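Local coordinates for protein phosphatidylserine synthase (PDB 3HSI) that is a phosphatidylserine synthase, an enzyme of the phospholipase D superfamily, at residues G33-I42 / L164-Y175. Residues are numbered along the deposited sequence; the frame is centred on the assembly and turned at random.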
loop_
_atom_site.group_PDB
_atom_site.type_symbol
_atom_site.label_atom_id
_atom_site.label_comp_id
_atom_site.label_asym_id
_atom_site.label_seq_id
_atom_site.Cartn_x
_atom_site.Cartn_y
_atom_site.Cartn_z
ATOM N N GLY C 33 27.020 -20.144 14.659
ATOM C CA GLY C 33 26.080 -20.955 15.442
ATOM C C GLY C 33 25.042 -20.189 16.258
ATOM O O GLY C 33 23.971 -20.715 16.543
ATOM N N SER C 34 25.351 -18.951 16.635
ATOM C CA SER C 34 24.583 -18.277 17.669
ATOM C C SER C 34 24.802 -16.789 17.561
ATOM O O SER C 34 25.740 -16.352 16.893
ATOM C CB SER C 34 25.105 -18.719 19.023
ATOM O OG SER C 34 26.417 -18.202 19.166
ATOM N N SER C 35 23.980 -16.017 18.255
ATOM C CA SER C 35 24.106 -14.567 18.260
ATOM C C SER C 35 25.360 -14.075 18.987
ATOM O O SER C 35 25.890 -13.028 18.662
ATOM C CB SER C 35 22.869 -13.925 18.865
ATOM O OG SER C 35 22.557 -14.550 20.077
ATOM N N ALA C 36 25.844 -14.850 19.939
ATOM C CA ALA C 36 27.079 -14.526 20.621
ATOM C C ALA C 36 28.258 -14.637 19.667
ATOM O O ALA C 36 29.090 -13.747 19.655
ATOM C CB ALA C 36 27.284 -15.422 21.882
ATOM N N GLU C 37 28.316 -15.710 18.870
ATOM C CA GLU C 37 29.304 -15.840 17.777
ATOM C C GLU C 37 29.233 -14.676 16.778
ATOM O O GLU C 37 30.254 -14.142 16.336
ATOM C CB GLU C 37 29.114 -17.161 17.005
ATOM C CG GLU C 37 29.629 -18.372 17.724
ATOM C CD GLU C 37 29.571 -19.674 16.907
ATOM O OE1 GLU C 37 29.426 -19.664 15.648
ATOM O OE2 GLU C 37 29.693 -20.730 17.570
ATOM N N PHE C 38 28.015 -14.297 16.424
ATOM C CA PHE C 38 27.780 -13.193 15.517
ATOM C C PHE C 38 28.388 -11.884 16.048
ATOM O O PHE C 38 29.117 -11.195 15.334
ATOM C CB PHE C 38 26.246 -13.061 15.311
ATOM C CG PHE C 38 25.824 -11.902 14.431
ATOM C CD1 PHE C 38 26.367 -11.736 13.137
ATOM C CD2 PHE C 38 24.851 -11.023 14.866
ATOM C CE1 PHE C 38 25.942 -10.656 12.300
ATOM C CE2 PHE C 38 24.430 -9.944 14.067
ATOM C CZ PHE C 38 24.963 -9.758 12.778
ATOM N N LYS C 39 28.072 -11.540 17.299
ATOM C CA LYS C 39 28.715 -10.431 17.968
ATOM C C LYS C 39 30.247 -10.550 17.925
ATOM O O LYS C 39 30.949 -9.603 17.615
ATOM C CB LYS C 39 28.267 -10.339 19.418
ATOM C CG LYS C 39 28.893 -9.127 20.108
ATOM C CD LYS C 39 28.475 -8.970 21.541
ATOM C CE LYS C 39 29.228 -7.843 22.166
ATOM N NZ LYS C 39 28.966 -7.791 23.636
ATOM N N THR C 40 30.770 -11.719 18.243
ATOM C CA THR C 40 32.220 -11.885 18.225
ATOM C C THR C 40 32.821 -11.657 16.830
ATOM O O THR C 40 33.833 -10.977 16.697
ATOM C CB THR C 40 32.554 -13.255 18.756
ATOM O OG1 THR C 40 31.849 -13.405 19.995
ATOM C CG2 THR C 40 34.075 -13.398 19.005
ATOM N N GLN C 41 32.183 -12.219 15.802
ATOM C CA GLN C 41 32.620 -12.015 14.424
ATOM C C GLN C 41 32.596 -10.548 13.980
ATOM O O GLN C 41 33.588 -10.058 13.463
ATOM C CB GLN C 41 31.850 -12.908 13.428
ATOM C CG GLN C 41 32.404 -14.320 13.308
ATOM C CD GLN C 41 33.924 -14.374 13.249
ATOM O OE1 GLN C 41 34.549 -13.744 12.410
ATOM N NE2 GLN C 41 34.519 -15.111 14.167
ATOM N N ILE C 42 31.494 -9.847 14.223
ATOM C CA ILE C 42 31.421 -8.400 13.950
ATOM C C ILE C 42 32.653 -7.694 14.531
ATOM O O ILE C 42 33.385 -7.044 13.813
ATOM C CB ILE C 42 30.129 -7.744 14.496
ATOM C CG1 ILE C 42 28.910 -8.276 13.757
ATOM C CG2 ILE C 42 30.184 -6.200 14.355
ATOM C CD1 ILE C 42 27.636 -8.027 14.531
ATOM N N LEU C 164 22.594 -9.311 19.460
ATOM C CA LEU C 164 23.990 -9.627 19.766
ATOM C C LEU C 164 24.186 -10.349 21.114
ATOM O O LEU C 164 25.334 -10.570 21.561
ATOM C CB LEU C 164 24.817 -8.337 19.716
ATOM C CG LEU C 164 25.315 -7.900 18.326
ATOM C CD1 LEU C 164 24.227 -7.924 17.296
ATOM C CD2 LEU C 164 25.892 -6.518 18.390
ATOM N N HIS C 165 23.063 -10.733 21.741
ATOM C CA HIS C 165 23.074 -11.389 23.041
ATOM C C HIS C 165 23.920 -10.604 24.045
ATOM O O HIS C 165 24.807 -11.153 24.690
ATOM C CB HIS C 165 23.616 -12.813 22.905
ATOM C CG HIS C 165 23.172 -13.724 23.993
ATOM N ND1 HIS C 165 23.248 -15.092 23.891
ATOM C CD2 HIS C 165 22.620 -13.463 25.204
ATOM C CE1 HIS C 165 22.778 -15.635 25.002
ATOM N NE2 HIS C 165 22.382 -14.667 25.811
ATOM N N GLN C 166 23.629 -9.316 24.186
ATOM C CA GLN C 166 24.377 -8.483 25.124
ATOM C C GLN C 166 24.268 -8.941 26.586
ATOM O O GLN C 166 25.266 -8.921 27.319
ATOM C CB GLN C 166 23.973 -7.009 24.982
ATOM C CG GLN C 166 24.926 -6.022 25.690
ATOM C CD GLN C 166 26.264 -5.916 24.982
ATOM O OE1 GLN C 166 26.469 -6.522 23.926
ATOM N NE2 GLN C 166 27.175 -5.143 25.545
ATOM N N PHE C 167 23.062 -9.302 27.027
ATOM C CA PHE C 167 22.892 -9.785 28.404
ATOM C C PHE C 167 22.353 -11.208 28.376
ATOM O O PHE C 167 22.937 -12.052 27.706
ATOM C CB PHE C 167 22.082 -8.802 29.279
ATOM C CG PHE C 167 22.660 -7.394 29.275
ATOM C CD1 PHE C 167 22.116 -6.394 28.456
ATOM C CD2 PHE C 167 23.800 -7.091 30.029
ATOM C CE1 PHE C 167 22.671 -5.093 28.421
ATOM C CE2 PHE C 167 24.378 -5.787 30.013
ATOM C CZ PHE C 167 23.810 -4.787 29.211
ATOM N N GLU C 168 21.246 -11.470 29.046
ATOM C CA GLU C 168 20.698 -12.809 29.103
ATOM C C GLU C 168 19.815 -13.133 27.902
ATOM O O GLU C 168 19.855 -14.232 27.386
ATOM C CB GLU C 168 19.953 -13.024 30.424
ATOM N N LYS C 169 19.077 -12.160 27.399
ATOM C CA LYS C 169 18.149 -12.417 26.316
ATOM C C LYS C 169 18.799 -12.319 24.962
ATOM O O LYS C 169 19.711 -11.517 24.753
ATOM C CB LYS C 169 16.947 -11.468 26.398
ATOM N N TYR C 170 18.309 -13.133 24.023
ATOM C CA TYR C 170 18.696 -13.011 22.640
ATOM C C TYR C 170 17.486 -13.170 21.715
ATOM O O TYR C 170 16.388 -13.636 22.113
ATOM C CB TYR C 170 19.839 -13.989 22.257
ATOM C CG TYR C 170 19.400 -15.420 22.294
ATOM C CD1 TYR C 170 18.955 -16.055 21.124
ATOM C CD2 TYR C 170 19.390 -16.149 23.512
ATOM C CE1 TYR C 170 18.509 -17.377 21.147
ATOM C CE2 TYR C 170 18.964 -17.479 23.540
ATOM C CZ TYR C 170 18.517 -18.086 22.342
ATOM O OH TYR C 170 18.066 -19.390 22.327
ATOM N N ARG C 171 17.716 -12.724 20.488
ATOM C CA ARG C 171 16.796 -12.807 19.376
ATOM C C ARG C 171 17.567 -13.583 18.301
ATOM O O ARG C 171 18.621 -13.121 17.825
ATOM C CB ARG C 171 16.452 -11.392 18.900
ATOM C CG ARG C 171 15.389 -11.307 17.824
ATOM C CD ARG C 171 14.784 -9.948 17.834
ATOM N NE ARG C 171 13.852 -9.742 16.735
ATOM C CZ ARG C 171 12.636 -10.287 16.691
ATOM N NH1 ARG C 171 12.227 -11.084 17.678
ATOM N NH2 ARG C 171 11.816 -10.024 15.676
ATOM N N TYR C 172 17.054 -14.768 17.964
ATOM C CA TYR C 172 17.751 -15.771 17.139
ATOM C C TYR C 172 17.664 -15.418 15.667
ATOM O O TYR C 172 16.577 -15.111 15.147
ATOM C CB TYR C 172 17.144 -17.152 17.394
ATOM C CG TYR C 172 17.965 -18.382 17.013
ATOM C CD1 TYR C 172 19.368 -18.380 17.055
ATOM C CD2 TYR C 172 17.315 -19.580 16.665
ATOM C CE1 TYR C 172 20.111 -19.532 16.735
ATOM C CE2 TYR C 172 18.030 -20.732 16.348
ATOM C CZ TYR C 172 19.430 -20.703 16.390
ATOM O OH TYR C 172 20.122 -21.844 16.090
ATOM N N ASP C 173 18.813 -15.399 15.000
ATOM C CA ASP C 173 18.822 -15.220 13.561
ATOM C C ASP C 173 19.811 -16.234 12.957
ATOM O O ASP C 173 20.339 -17.133 13.675
ATOM C CB ASP C 173 19.184 -13.744 13.210
ATOM C CG ASP C 173 18.468 -13.229 11.950
ATOM O OD1 ASP C 173 18.742 -13.761 10.867
ATOM O OD2 ASP C 173 17.639 -12.294 12.024
ATOM N N ARG C 174 20.059 -16.102 11.650
ATOM C CA ARG C 174 21.092 -16.886 10.986
ATOM C C ARG C 174 22.216 -15.991 10.542
ATOM O O ARG C 174 21.994 -14.827 10.284
ATOM C CB ARG C 174 20.527 -17.591 9.768
ATOM C CG ARG C 174 19.681 -18.767 10.102
ATOM C CD ARG C 174 19.044 -19.290 8.844
ATOM N NE ARG C 174 19.991 -19.999 7.990
ATOM C CZ ARG C 174 19.867 -20.110 6.669
ATOM N NH1 ARG C 174 18.854 -19.537 6.035
ATOM N NH2 ARG C 174 20.741 -20.825 5.982
ATOM N N TYR C 175 23.437 -16.528 10.469
ATOM C CA TYR C 175 24.604 -15.690 10.195
ATOM C C TYR C 175 25.550 -16.447 9.297
ATOM O O TYR C 175 25.966 -17.561 9.631
ATOM C CB TYR C 175 25.336 -15.309 11.514
ATOM C CG TYR C 175 24.386 -15.166 12.687
ATOM C CD1 TYR C 175 23.785 -13.946 12.984
ATOM C CD2 TYR C 175 24.038 -16.270 13.456
ATOM C CE1 TYR C 175 22.912 -13.819 14.052
ATOM C CE2 TYR C 175 23.144 -16.160 14.519
ATOM C CZ TYR C 175 22.578 -14.945 14.805
ATOM O OH TYR C 175 21.679 -14.872 15.845
HETATM O O HOH W 1 24.098 -16.719 21.659
#
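The rings of Phe38 and Tyr175 meet as an offset stack, centroids 4.6 Å apart and planes tilted by 26°. Tyr175 CD1 lies over one face of the phenyl ring, while Ile42 CD1, one helical turn on, covers the opposite face. The tyrosine ring is likewise sandwiched: Phe38 CB sits above one face, 3.8 Å from the ring centroid in a CH-pi contact, and the carbonyl carbon (C) of Asp173 backs the other. With CG anti to the backbone N (chi1 177°), Phe38 extends from the helix onto this ring and still brings CE2 within 3.8 Å of Leu164 CD1. At the far end of the tyrosine, OH accepts from Asp173 N at 3.0 Å and packs against Ser35 CB, so the ring is fixed at its hydroxyl as well as on its faces.

The first turn of helix 35-48 is thereby seated against strand 171-179, through Tyr175, and the loop before it, through Leu164 and His165. Ser34 caps the helix, its OG accepting from Glu37 N, while Ala36 N, also in the first turn, donates to a water at the edge of the His165 imidazole, in its plane and 2.9 Å from ND1. Lys39 runs fully extended across Leu164, its methylenes alongside the leucine carbonyl, to place NZ 2.8 Å from Gln166 OE1, meeting that oxygen from above the amide plane. Glu68 OE1 of helix 64-79 forms a salt bridge with Lys39 NZ and accepts a hydrogen bond from Gln166 NE2.

Phe38 reaches Leu153 of strand 151-155, within the helix-and-sheet packing of the phospholipase D fold. Chemically, a buried apolar, aromatic seat holds the helix to strand and loop; at its polar rim the Gln166 amide oxygen and the Glu68 carboxylate hold the lysine ammonium, the latter probably balancing its charge.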